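Local coordinates for protein glycoside Hydrolase (PDB 5TA0) that probably hydrolyses agarose-type galactans as a family GH86 glycoside hydrolase, and has been captured with neoagarooctaose bound, at residues 33-38 with 525-530; 429-434 with 588-593; 469-474 with 514-519; 103-108 with 154-159. All blocks are in the same frame, centred on the assembly; numbering follows the deposited sequence.

How the contacts relate
After strand 25-30 the chain reaches 33-38, which carries the short edge strand 34-37; its partner, 525-530, comes almost five hundred residues later, and contact 1 encloses the catalytic barrel. Within that span contact 4 closes early, joining 103-108 to 154-159 on the opposite side of the chain's centre, about 51 Å from contact 1 between centres. Contact 2 opens at 429-434, in the beta-sandwich region, and contact 3 closes a short loop between 469-474 and 514-519, inside the spans of both contacts 1 and 2. Contact 1 closes before contact 2 ends at 588-593, so the two cross, tying the N-terminal strands and first sandwich to the C-terminal beta region.

Contact 1. Residues 33-38 with 525-530; sequences VKHKLG and MEEVKY. With SO4 (sulfate ion), chain D.
H35 and E527 are joined by a histidine-carboxylate hydrogen bond, NE2 to OE1 at 2.7 Å, on one face of a parallel strand pair: 34-37 is the edge strand of a five-stranded mixed sheet and runs beside 523-538. The acceptor OE1 lies in the imidazole plane and receives the bond on its anti lone pair, while OE2 is held by Q638, so both carboxylate oxygens of this buried glutamate have partners. The backbones are laced in parallel fashion. K34 O takes M525 N at 2.7 Å, and K36 reaches both ways, its N to M525 O at 2.9 Å and its O to E527 N, also at 2.9 Å. On the opposite face K34 NZ binds a sulfate that T524 also holds; K36 is modelled in two conformers, so its share in that site is doubtful. Where the strands part, a water bridges G38 N and E527 O. Packing completes the face that carries H35. The L37 side chain lies alongside that of E527 and points the same way, its CD1 3.7 Å from E527 CD. M525, extended until chi3 (71°) bends it, brings its methyl CE over the centre of the H35 ring, 3.4 Å from the centroid.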
loop_
_atom_site.group_PDB
_atom_site.type_symbol
_atom_site.label_atom_id
_atom_site.label_comp_id
_atom_site.label_asym_id
_atom_site.label_seq_id
_atom_site.Cartn_x
_atom_site.Cartn_y
_atom_site.Cartn_z
ATOM N N VAL A 33 24.782 -0.437 10.852
ATOM C CA VAL A 33 23.787 -1.128 11.692
ATOM C C VAL A 33 22.643 -1.633 10.827
ATOM O O VAL A 33 21.816 -0.824 10.385
ATOM C CB VAL A 33 23.251 -0.212 12.815
ATOM C CG1 VAL A 33 22.276 -0.963 13.721
ATOM C CG2 VAL A 33 24.416 0.383 13.607
ATOM N N LYS A 34 22.612 -2.932 10.579
ATOM C CA LYS A 34 21.514 -3.541 9.833
ATOM C C LYS A 34 20.206 -3.376 10.589
ATOM O O LYS A 34 20.162 -3.547 11.799
ATOM C CB LYS A 34 21.802 -5.022 9.625
ATOM C CG LYS A 34 20.834 -5.741 8.689
ATOM C CD LYS A 34 21.367 -7.106 8.277
ATOM C CE LYS A 34 21.501 -8.062 9.431
ATOM N NZ LYS A 34 22.245 -9.277 8.976
ATOM N N HIS A 35 19.129 -3.033 9.873
ATOM C CA HIS A 35 17.771 -3.019 10.458
ATOM C C HIS A 35 17.028 -4.248 9.945
ATOM O O HIS A 35 16.611 -4.285 8.794
ATOM C CB HIS A 35 17.057 -1.727 10.071
ATOM C CG HIS A 35 15.686 -1.565 10.685
ATOM N ND1 HIS A 35 15.049 -0.344 10.720
ATOM C CD2 HIS A 35 14.843 -2.442 11.293
ATOM C CE1 HIS A 35 13.875 -0.478 11.300
ATOM N NE2 HIS A 35 13.718 -1.738 11.655
ATOM N N LYS A 36 16.895 -5.247 10.809
ATOM C CA LYS A 36 16.215 -6.506 10.499
ATOM C C LYS A 36 14.795 -6.444 11.041
ATOM O O LYS A 36 14.567 -5.947 12.148
ATOM C CB LYS A 36 16.962 -7.684 11.144
ATOM C CG LYS A 36 16.419 -9.049 10.753
ATOM C CD LYS A 36 17.382 -10.177 11.100
ATOM C CE LYS A 36 17.616 -10.243 12.594
ATOM N NZ LYS A 36 18.363 -11.483 12.919
ATOM N N LEU A 37 13.853 -6.962 10.266
ATOM C CA LEU A 37 12.441 -7.013 10.676
ATOM C C LEU A 37 11.913 -8.338 10.205
ATOM O O LEU A 37 11.797 -8.577 9.015
ATOM C CB LEU A 37 11.692 -5.832 10.069
ATOM C CG LEU A 37 10.195 -5.723 10.346
ATOM C CD1 LEU A 37 9.857 -5.681 11.829
ATOM C CD2 LEU A 37 9.607 -4.510 9.639
ATOM N N GLY A 38 11.644 -9.252 11.137
ATOM C CA GLY A 38 11.363 -10.636 10.763
ATOM C C GLY A 38 12.586 -11.208 10.074
ATOM O O GLY A 38 13.707 -11.049 10.559
ATOM N N MET A 525 20.317 -4.166 14.424
ATOM C CA MET A 525 19.161 -3.735 15.211
ATOM C C MET A 525 18.003 -4.585 14.716
ATOM O O MET A 525 17.655 -4.528 13.518
ATOM C CB MET A 525 18.848 -2.263 15.005
ATOM C CG MET A 525 17.630 -1.799 15.786
ATOM S SD MET A 525 17.172 -0.095 15.450
ATOM C CE MET A 525 16.538 -0.231 13.769
ATOM N N GLU A 526 17.460 -5.418 15.602
ATOM C CA GLU A 526 16.308 -6.234 15.275
ATOM C C GLU A 526 15.056 -5.624 15.847
ATOM O O GLU A 526 14.917 -5.437 17.060
ATOM C CB GLU A 526 16.456 -7.662 15.801
ATOM C CG GLU A 526 15.292 -8.525 15.392
ATOM C CD GLU A 526 15.504 -9.997 15.653
ATOM O OE1 GLU A 526 16.629 -10.391 16.056
ATOM O OE2 GLU A 526 14.522 -10.749 15.429
ATOM N N GLU A 527 14.126 -5.332 14.955
ATOM C CA GLU A 527 12.810 -4.817 15.330
ATOM C C GLU A 527 11.837 -5.943 15.469
ATOM O O GLU A 527 11.754 -6.808 14.587
ATOM C CB GLU A 527 12.318 -3.835 14.278
ATOM C CG GLU A 527 10.911 -3.309 14.533
ATOM C CD GLU A 527 10.393 -2.417 13.432
ATOM O OE1 GLU A 527 11.168 -2.015 12.535
ATOM O OE2 GLU A 527 9.161 -2.142 13.454
ATOM N N VAL A 528 11.100 -5.949 16.588
ATOM C CA VAL A 528 9.999 -6.888 16.789
ATOM C C VAL A 528 8.782 -6.090 17.230
ATOM O O VAL A 528 8.887 -5.198 18.088
ATOM C CB VAL A 528 10.351 -8.009 17.810
ATOM C CG1 VAL A 528 9.253 -9.031 17.887
ATOM C CG2 VAL A 528 11.628 -8.742 17.397
ATOM N N LYS A 529 7.630 -6.408 16.660
ATOM C CA LYS A 529 6.360 -5.756 16.995
ATOM C C LYS A 529 5.486 -6.712 17.789
ATOM O O LYS A 529 5.287 -7.874 17.383
ATOM C CB LYS A 529 5.662 -5.310 15.725
ATOM C CG LYS A 529 4.443 -4.468 15.963
ATOM C CD LYS A 529 3.959 -3.896 14.653
ATOM C CE LYS A 529 2.758 -2.998 14.838
ATOM N NZ LYS A 529 2.441 -2.347 13.541
ATOM N N TYR A 530 4.964 -6.223 18.914
ATOM C CA TYR A 530 4.171 -7.022 19.844
ATOM C C TYR A 530 2.767 -6.457 19.961
ATOM O O TYR A 530 2.579 -5.241 19.915
ATOM C CB TYR A 530 4.845 -7.082 21.207
ATOM C CG TYR A 530 6.152 -7.820 21.219
ATOM C CD1 TYR A 530 6.198 -9.194 21.412
ATOM C CD2 TYR A 530 7.353 -7.151 21.043
ATOM C CE1 TYR A 530 7.402 -9.891 21.398
ATOM C CE2 TYR A 530 8.568 -7.841 21.064
ATOM C CZ TYR A 530 8.584 -9.203 21.223
ATOM O OH TYR A 530 9.785 -9.889 21.256
HETATM S S SO4 D . 22.165 -11.141 12.329
HETATM O O1 SO4 D . 23.246 -12.127 12.216
HETATM O O2 SO4 D . 22.192 -10.517 13.659
HETATM O O3 SO4 D . 22.435 -10.067 11.370
HETATM O O4 SO4 D . 20.934 -11.859 12.069
HETATM O O HOH W 1 12.257 -9.291 13.928
HETATM O O HOH W 2 10.165 -9.215 13.907
#

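Contact 2. Residues 429-434 with 588-593; sequences CDNPDI and PDNFRG
D433 OD1 receives the backbone N of G593 at 2.9 Å, nearly head-on along the carboxylate C-O bond although the angle at hydrogen is only 133°. D433 sits in a type I beta turn, N431 to I434, closed by I434 N on N431 O at 3.0 Å. The turn is stiffened by an Asx turn: N431 OD1 accepts D433 N at 2.9 Å, the donor standing above the amide's carbonyl plane. With chi1 at -67°, D433 CG lies beside its own backbone N, which swings the carboxylate across to the 588-593 loop. P432 gives the largest single share of the buried surface. Its CB rests 3.7 Å from F591 C, its CG leans on the N590 side chain, and its carbonyl O meets R592 CA in a CH...O contact of 3.5 Å. The R592 guanidinium heads the other way, to salt bridges with E607 and E359. The turn links strands 423-429 and 434-441, themselves joined by the C429-C436 disulfide, and through it this part of the sandwich touches the C-terminal beta region. Chemically, the link is a carboxylate oxygen held by one peptide N-H, the rest being proline, asparagine and backbone surface; no countercharge from the other loop meets D433.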
loop_
_atom_site.group_PDB
_atom_site.type_symbol
_atom_site.label_atom_id
_atom_site.label_comp_id
_atom_site.label_asym_id
_atom_site.label_seq_id
_atom_site.Cartn_x
_atom_site.Cartn_y
_atom_site.Cartn_z
ATOM N N CYS A 429 15.127 10.045 13.022
ATOM C CA CYS A 429 14.871 11.440 12.710
ATOM C C CYS A 429 13.967 11.964 13.820
ATOM O O CYS A 429 12.850 11.489 13.940
ATOM C CB CYS A 429 14.375 11.527 11.246
ATOM S SG CYS A 429 15.617 10.790 10.115
ATOM N N ASP A 430 14.453 12.935 14.629
ATOM C CA ASP A 430 13.798 13.378 15.872
ATOM C C ASP A 430 12.571 14.288 15.685
ATOM O O ASP A 430 12.251 15.094 16.554
ATOM C CB ASP A 430 14.828 14.021 16.845
ATOM C CG ASP A 430 15.413 15.336 16.334
ATOM O OD1 ASP A 430 16.185 15.987 17.088
ATOM O OD2 ASP A 430 15.144 15.735 15.180
ATOM N N ASN A 431 11.863 14.109 14.579
ATOM C CA ASN A 431 10.651 14.844 14.264
ATOM C C ASN A 431 9.682 13.817 13.702
ATOM O O ASN A 431 9.996 13.206 12.678
ATOM C CB ASN A 431 10.986 15.903 13.215
ATOM C CG ASN A 431 9.792 16.725 12.795
ATOM O OD1 ASN A 431 8.638 16.342 13.029
ATOM N ND2 ASN A 431 10.066 17.870 12.172
ATOM N N PRO A 432 8.530 13.608 14.347
ATOM C CA PRO A 432 7.624 12.565 13.828
ATOM C C PRO A 432 7.033 12.879 12.453
ATOM O O PRO A 432 6.535 11.965 11.795
ATOM C CB PRO A 432 6.543 12.442 14.899
ATOM C CG PRO A 432 6.647 13.657 15.711
ATOM C CD PRO A 432 8.031 14.196 15.609
ATOM N N ASP A 433 7.101 14.132 12.004
ATOM C CA ASP A 433 6.687 14.496 10.644
ATOM C C ASP A 433 7.741 14.220 9.576
ATOM O O ASP A 433 7.471 14.426 8.398
ATOM C CB ASP A 433 6.268 15.964 10.573
ATOM C CG ASP A 433 5.027 16.235 11.355
ATOM O OD1 ASP A 433 4.062 15.459 11.278
ATOM O OD2 ASP A 433 5.003 17.230 12.090
ATOM N N ILE A 434 8.934 13.759 9.971
ATOM C CA ILE A 434 9.993 13.405 9.032
ATOM C C ILE A 434 10.214 11.903 9.096
ATOM O O ILE A 434 10.570 11.377 10.155
ATOM C CB ILE A 434 11.296 14.171 9.351
ATOM C CG1 ILE A 434 11.048 15.678 9.214
ATOM C CG2 ILE A 434 12.434 13.681 8.474
ATOM C CD1 ILE A 434 10.865 16.161 7.797
ATOM N N PRO A 588 4.228 12.521 23.696
ATOM C CA PRO A 588 4.631 13.721 22.955
ATOM C C PRO A 588 3.435 14.557 22.480
ATOM O O PRO A 588 2.383 14.011 22.181
ATOM C CB PRO A 588 5.405 13.163 21.748
ATOM C CG PRO A 588 5.700 11.740 22.053
ATOM C CD PRO A 588 4.662 11.278 23.019
ATOM N N ASP A 589 3.620 15.872 22.406
ATOM C CA ASP A 589 2.643 16.762 21.764
ATOM C C ASP A 589 2.552 16.548 20.251
ATOM O O ASP A 589 1.467 16.719 19.671
ATOM C CB ASP A 589 2.979 18.242 22.032
ATOM C CG ASP A 589 2.500 18.715 23.392
ATOM O OD1 ASP A 589 1.327 18.458 23.744
ATOM O OD2 ASP A 589 3.296 19.360 24.104
ATOM N N ASN A 590 3.678 16.196 19.621
ATOM C CA ASN A 590 3.710 15.969 18.172
ATOM C C ASN A 590 3.626 14.480 17.850
ATOM O O ASN A 590 4.266 13.660 18.508
ATOM C CB ASN A 590 4.963 16.576 17.527
ATOM C CG ASN A 590 4.852 16.713 16.007
ATOM O OD1 ASN A 590 3.762 16.643 15.434
ATOM N ND2 ASN A 590 5.985 16.919 15.348
ATOM N N PHE A 591 2.818 14.157 16.842
ATOM C CA PHE A 591 2.685 12.798 16.320
ATOM C C PHE A 591 2.883 12.824 14.813
ATOM O O PHE A 591 3.011 13.878 14.199
ATOM C CB PHE A 591 1.337 12.165 16.730
ATOM C CG PHE A 591 0.143 13.018 16.421
ATOM C CD1 PHE A 591 -0.436 13.794 17.416
ATOM C CD2 PHE A 591 -0.398 13.073 15.143
ATOM C CE1 PHE A 591 -1.535 14.600 17.144
ATOM C CE2 PHE A 591 -1.490 13.878 14.860
ATOM C CZ PHE A 591 -2.068 14.643 15.862
ATOM N N ARG A 592 2.942 11.640 14.221
ATOM C CA ARG A 592 3.221 11.511 12.806
ATOM C C ARG A 592 2.095 12.087 11.942
ATOM O O ARG A 592 0.966 11.585 11.952
ATOM C CB ARG A 592 3.430 10.024 12.521
ATOM C CG ARG A 592 3.909 9.717 11.139
ATOM C CD ARG A 592 3.695 8.277 10.806
ATOM N NE ARG A 592 4.473 7.308 11.582
ATOM C CZ ARG A 592 5.321 6.408 11.077
ATOM N NH1 ARG A 592 5.604 6.383 9.784
ATOM N NH2 ARG A 592 5.898 5.505 11.864
ATOM N N GLY A 593 2.405 13.139 11.189
ATOM C CA GLY A 593 1.463 13.752 10.281
ATOM C C GLY A 593 0.505 14.761 10.885
ATOM O O GLY A 593 0.753 15.311 11.970
#

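Contact 3. Residues 469-474 with 514-519; sequences DAKSIE and NFDRKV
The F515 ring has A470 over one face: CA stands 4.2 Å from the ring centroid, 28° off the normal, in a CH-pi contact, and CB reaches out over the rim, 4.1 Å from CE1. F515 CG is turned anti to its own carbonyl carbon (chi1 -71°), which brings the ring back beneath A470 although the CB bond leaves in the other direction. The second flat group, the N514 amide, is flanked by the K471 chain. The two side chains run alongside each other, with K471 CD 3.4 Å from N514 OD1, while ND2 is taken by N444.

Between these groups lies a classic beta bulge, in which K471 and S472 both face N514. N514 O receives S472 N at 3.3 Å and, through a weak, strongly bent bond, K471 N; N514 N returns a nearly straight bond of 2.9 Å to S472 O. S472 OG packs against N514 CB at 3.5 Å. Beyond the bulge a water accepts from D516 N and donates to D469 O, bridging the diverging chains.

With an alanine at F515, the A470 backbone would probably lose its aromatic support and a gap would open towards L31 and V445.

The bulge lies at the rim of the nine-stranded sheet, where strand 472-481 begins and strand 508-514 ends. Strand 487-495 flanks the pair beyond 472-481, and 444-451 lies beyond 508-514, its V445 touching the F515 ring.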
loop_
_atom_site.group_PDB
_atom_site.type_symbol
_atom_site.label_atom_id
_atom_site.label_comp_id
_atom_site.label_asym_id
_atom_site.label_seq_id
_atom_site.Cartn_x
_atom_site.Cartn_y
_atom_site.Cartn_z
ATOM N N ASP A 469 35.077 9.262 4.357
ATOM C CA ASP A 469 34.097 10.140 3.710
ATOM C C ASP A 469 33.700 9.539 2.381
ATOM O O ASP A 469 34.463 8.805 1.751
ATOM C CB ASP A 469 34.687 11.525 3.447
ATOM C CG ASP A 469 34.908 12.317 4.714
ATOM O OD1 ASP A 469 34.189 12.096 5.705
ATOM O OD2 ASP A 469 35.805 13.178 4.707
ATOM N N ALA A 470 32.486 9.852 1.941
ATOM C CA ALA A 470 32.069 9.451 0.629
ATOM C C ALA A 470 32.916 10.092 -0.482
ATOM O O ALA A 470 33.363 11.231 -0.364
ATOM C CB ALA A 470 30.590 9.782 0.426
ATOM N N LYS A 471 33.114 9.337 -1.549
ATOM C CA LYS A 471 33.752 9.815 -2.773
ATOM C C LYS A 471 32.847 10.848 -3.460
ATOM O O LYS A 471 33.319 11.882 -3.935
ATOM C CB LYS A 471 34.078 8.591 -3.648
ATOM C CG LYS A 471 34.264 8.732 -5.140
ATOM C CD LYS A 471 34.535 7.344 -5.722
ATOM C CE LYS A 471 34.353 7.299 -7.220
ATOM N NZ LYS A 471 34.721 5.954 -7.748
ATOM N N SER A 472 31.538 10.590 -3.483
ATOM C CA SER A 472 30.588 11.553 -4.048
ATOM C C SER A 472 29.224 11.425 -3.384
ATOM O O SER A 472 28.916 10.384 -2.787
ATOM C CB SER A 472 30.438 11.329 -5.541
ATOM O OG SER A 472 29.851 10.069 -5.795
ATOM N N ILE A 473 28.432 12.494 -3.489
ATOM C CA ILE A 473 27.046 12.534 -2.991
ATOM C C ILE A 473 26.177 13.054 -4.119
ATOM O O ILE A 473 26.434 14.160 -4.635
ATOM C CB ILE A 473 26.915 13.442 -1.745
ATOM C CG1 ILE A 473 27.901 12.983 -0.656
ATOM C CG2 ILE A 473 25.474 13.466 -1.216
ATOM C CD1 ILE A 473 27.948 13.841 0.576
ATOM N N GLU A 474 25.166 12.272 -4.524
ATOM C CA GLU A 474 24.125 12.747 -5.427
ATOM C C GLU A 474 22.859 12.989 -4.613
ATOM O O GLU A 474 22.356 12.082 -3.947
ATOM C CB GLU A 474 23.864 11.760 -6.558
ATOM C CG GLU A 474 22.687 12.145 -7.439
ATOM C CD GLU A 474 22.493 11.250 -8.635
ATOM O OE1 GLU A 474 23.317 11.287 -9.578
ATOM O OE2 GLU A 474 21.463 10.550 -8.695
ATOM N N ASN A 514 28.316 7.538 -2.478
ATOM C CA ASN A 514 29.170 6.557 -3.106
ATOM C C ASN A 514 30.520 6.538 -2.384
ATOM O O ASN A 514 31.141 7.583 -2.196
ATOM C CB ASN A 514 29.358 6.869 -4.581
ATOM C CG ASN A 514 30.229 5.851 -5.282
ATOM O OD1 ASN A 514 31.353 6.159 -5.666
ATOM N ND2 ASN A 514 29.738 4.636 -5.430
ATOM N N PHE A 515 30.940 5.348 -1.959
ATOM C CA PHE A 515 32.201 5.176 -1.230
ATOM C C PHE A 515 33.251 4.476 -2.088
ATOM O O PHE A 515 32.941 3.777 -3.038
ATOM C CB PHE A 515 31.939 4.382 0.056
ATOM C CG PHE A 515 31.183 5.156 1.084
ATOM C CD1 PHE A 515 31.837 5.908 2.045
ATOM C CD2 PHE A 515 29.782 5.155 1.092
ATOM C CE1 PHE A 515 31.129 6.621 3.000
ATOM C CE2 PHE A 515 29.077 5.870 2.041
ATOM C CZ PHE A 515 29.732 6.614 3.000
ATOM N N ASP A 516 34.526 4.698 -1.722
ATOM C CA ASP A 516 35.668 4.066 -2.381
ATOM C C ASP A 516 35.548 2.521 -2.386
ATOM O O ASP A 516 35.846 1.856 -3.365
ATOM C CB ASP A 516 36.989 4.385 -1.625
ATOM C CG ASP A 516 37.377 5.869 -1.591
ATOM O OD1 ASP A 516 37.428 6.490 -2.652
ATOM O OD2 ASP A 516 37.725 6.399 -0.489
ATOM N N ARG A 517 35.148 1.976 -1.249
ATOM C CA ARG A 517 35.022 0.522 -1.083
ATOM C C ARG A 517 33.682 0.181 -0.456
ATOM O O ARG A 517 32.973 1.074 0.030
ATOM C CB ARG A 517 36.166 -0.000 -0.230
ATOM C CG ARG A 517 37.531 0.121 -0.919
ATOM C CD ARG A 517 38.616 -0.575 -0.135
ATOM N NE ARG A 517 38.493 -2.026 -0.206
ATOM C CZ ARG A 517 39.064 -2.886 0.643
ATOM N NH1 ARG A 517 39.784 -2.471 1.673
ATOM N NH2 ARG A 517 38.867 -4.190 0.474
ATOM N N LYS A 518 33.355 -1.104 -0.443
ATOM C CA LYS A 518 32.053 -1.528 0.092
ATOM C C LYS A 518 31.911 -1.146 1.565
ATOM O O LYS A 518 32.843 -1.238 2.346
ATOM C CB LYS A 518 31.854 -3.023 -0.102
ATOM C CG LYS A 518 31.698 -3.425 -1.561
ATOM C CD LYS A 518 31.244 -4.871 -1.711
ATOM C CE LYS A 518 30.770 -5.162 -3.127
ATOM N NZ LYS A 518 30.222 -6.546 -3.237
ATOM N N VAL A 519 30.714 -0.691 1.939
ATOM C CA VAL A 519 30.411 -0.307 3.302
ATOM C C VAL A 519 30.306 -1.557 4.177
ATOM O O VAL A 519 29.623 -2.496 3.805
ATOM C CB VAL A 519 29.078 0.495 3.341
ATOM C CG1 VAL A 519 28.583 0.712 4.765
ATOM C CG2 VAL A 519 29.278 1.812 2.611
HETATM O O HOH W 3 35.134 6.339 0.630
#

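Contact 4. Residues 103-108 with 154-159; sequences GFADPD and KGWALS. With EDO (1,2-ethanediol), chain N; EDO (1,2-ethanediol), chain X.
G103 is pressed so closely against S159 that their CA atoms lie 4.1 Å apart, and a beta carbon built on G103 would clash with S159 CA. Its backbone (phi 83°) also suits glycine. The carbonyl G103 O accepts S159 N at 2.8 Å on a lone pair in the carbonyl plane, and L158 CA adds a CH...O contact to the same oxygen. In return A157 O receives a CH...O contact from G103 CA at 3.4 Å, besides binding an ethanediol. W156 fills the other flank. Its chi1 of 63° sets CG between the backbone N and carbonyl carbon, and the six-membered ring reaches under the peptides of 103-105: CZ3 is 3.7 Å from G103 C, CH2 is 3.5 Å from A105 N, and F104 O stands over one face. NE1 is bound to V95 O, which fixes the indole's rotation. A leucine in place of W156 would probably leave V95 O without its donor and open a gap beneath the backbone of 103-105. D106, the N-cap, leads 103-108 into helix 107-123. The 154-159 loop belongs to the long connection between strand 134-140 and helix 170-183, so the contact joins two neighbouring beta-alpha connections of the alpha/beta barrel.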
loop_
_atom_site.group_PDB
_atom_site.type_symbol
_atom_site.label_atom_id
_atom_site.label_comp_id
_atom_site.label_asym_id
_atom_site.label_seq_id
_atom_site.Cartn_x
_atom_site.Cartn_y
_atom_site.Cartn_z
ATOM N N GLY A 103 -26.815 -20.221 -15.305
ATOM C CA GLY A 103 -26.010 -19.390 -14.432
ATOM C C GLY A 103 -24.555 -19.746 -14.272
ATOM O O GLY A 103 -23.856 -19.115 -13.471
ATOM N N PHE A 104 -24.072 -20.728 -15.034
ATOM C CA PHE A 104 -22.648 -21.061 -15.063
ATOM C C PHE A 104 -22.106 -20.749 -16.446
ATOM O O PHE A 104 -22.782 -20.972 -17.465
ATOM C CB PHE A 104 -22.421 -22.539 -14.777
ATOM C CG PHE A 104 -22.607 -22.919 -13.328
ATOM C CD1 PHE A 104 -21.510 -23.237 -12.543
ATOM C CD2 PHE A 104 -23.861 -22.956 -12.738
ATOM C CE1 PHE A 104 -21.650 -23.587 -11.200
ATOM C CE2 PHE A 104 -23.999 -23.288 -11.392
ATOM C CZ PHE A 104 -22.887 -23.610 -10.636
ATOM N N ALA A 105 -20.872 -20.284 -16.485
ATOM C CA ALA A 105 -20.118 -20.170 -17.758
ATOM C C ALA A 105 -19.928 -21.557 -18.372
ATOM O O ALA A 105 -19.604 -22.530 -17.676
ATOM C CB ALA A 105 -18.760 -19.511 -17.527
ATOM N N ASP A 106 -20.121 -21.641 -19.679
ATOM C CA ASP A 106 -19.905 -22.905 -20.380
ATOM C C ASP A 106 -18.430 -23.299 -20.337
ATOM O O ASP A 106 -17.601 -22.542 -20.820
ATOM C CB ASP A 106 -20.345 -22.781 -21.819
ATOM C CG ASP A 106 -20.239 -24.091 -22.556
ATOM O OD1 ASP A 106 -20.893 -25.076 -22.104
ATOM O OD2 ASP A 106 -19.448 -24.139 -23.525
ATOM N N PRO A 107 -18.100 -24.483 -19.778
ATOM C CA PRO A 107 -16.665 -24.810 -19.720
ATOM C C PRO A 107 -15.979 -24.861 -21.059
ATOM O O PRO A 107 -14.823 -24.446 -21.167
ATOM C CB PRO A 107 -16.651 -26.163 -19.003
ATOM C CG PRO A 107 -17.874 -26.156 -18.148
ATOM C CD PRO A 107 -18.899 -25.402 -18.953
ATOM N N ASP A 108 -16.655 -25.339 -22.099
ATOM C CA ASP A 108 -16.028 -25.417 -23.429
ATOM C C ASP A 108 -15.785 -24.042 -24.026
ATOM O O ASP A 108 -14.711 -23.766 -24.550
ATOM C CB ASP A 108 -16.904 -26.223 -24.391
ATOM C CG ASP A 108 -16.981 -27.681 -24.042
ATOM O OD1 ASP A 108 -15.982 -28.287 -23.610
ATOM O OD2 ASP A 108 -18.071 -28.257 -24.239
ATOM N N LYS A 154 -23.937 -11.689 -23.205
ATOM C CA LYS A 154 -24.649 -12.827 -23.762
ATOM C C LYS A 154 -26.038 -13.024 -23.152
ATOM O O LYS A 154 -26.717 -13.975 -23.520
ATOM C CB LYS A 154 -23.808 -14.124 -23.623
ATOM C CG LYS A 154 -22.546 -14.140 -24.459
ATOM C CD LYS A 154 -22.872 -14.269 -25.946
ATOM C CE LYS A 154 -21.637 -14.608 -26.741
ATOM N NZ LYS A 154 -21.935 -14.639 -28.196
ATOM N N GLY A 155 -26.477 -12.140 -22.237
ATOM C CA GLY A 155 -27.854 -12.139 -21.772
ATOM C C GLY A 155 -28.173 -13.018 -20.584
ATOM O O GLY A 155 -29.363 -13.241 -20.307
ATOM N N TRP A 156 -27.151 -13.550 -19.908
ATOM C CA TRP A 156 -27.353 -14.432 -18.755
ATOM C C TRP A 156 -26.583 -13.865 -17.567
ATOM O O TRP A 156 -25.605 -13.152 -17.723
ATOM C CB TRP A 156 -26.949 -15.896 -19.077
ATOM C CG TRP A 156 -25.519 -16.085 -19.401
ATOM C CD1 TRP A 156 -24.922 -15.945 -20.628
ATOM C CD2 TRP A 156 -24.491 -16.446 -18.495
ATOM N NE1 TRP A 156 -23.572 -16.186 -20.526
ATOM C CE2 TRP A 156 -23.277 -16.503 -19.221
ATOM C CE3 TRP A 156 -24.476 -16.759 -17.121
ATOM C CZ2 TRP A 156 -22.066 -16.839 -18.613
ATOM C CZ3 TRP A 156 -23.274 -17.092 -16.532
ATOM C CH2 TRP A 156 -22.087 -17.108 -17.262
ATOM N N ALA A 157 -27.023 -14.252 -16.386
ATOM C CA ALA A 157 -26.438 -13.788 -15.118
ATOM C C ALA A 157 -25.821 -14.954 -14.350
ATOM O O ALA A 157 -26.388 -16.052 -14.334
ATOM C CB ALA A 157 -27.505 -13.144 -14.258
ATOM N N LEU A 158 -24.675 -14.720 -13.699
ATOM C CA LEU A 158 -24.079 -15.750 -12.875
ATOM C C LEU A 158 -25.064 -16.204 -11.787
ATOM O O LEU A 158 -25.813 -15.404 -11.223
ATOM C CB LEU A 158 -22.761 -15.272 -12.268
ATOM C CG LEU A 158 -21.564 -15.290 -13.226
ATOM C CD1 LEU A 158 -20.447 -14.390 -12.770
ATOM C CD2 LEU A 158 -21.045 -16.707 -13.457
ATOM N N SER A 159 -25.049 -17.494 -11.478
ATOM C CA SER A 159 -25.966 -18.082 -10.533
ATOM C C SER A 159 -26.011 -17.351 -9.207
ATOM O O SER A 159 -24.957 -17.067 -8.641
ATOM C CB SER A 159 -25.589 -19.534 -10.270
ATOM O OG SER A 159 -26.573 -20.100 -9.425
HETATM C C1 EDO N . -29.476 -18.535 -13.334
HETATM O O1 EDO N . -30.452 -18.988 -14.235
HETATM C C2 EDO N . -29.578 -17.031 -13.290
HETATM O O2 EDO N . -28.569 -16.551 -12.424
HETATM C C1 EDO X . -21.392 -10.278 -27.620
HETATM O O1 EDO X . -20.635 -11.345 -27.021
HETATM C C2 EDO X . -22.797 -10.766 -27.952
HETATM O O2 EDO X . -22.722 -11.990 -28.702
#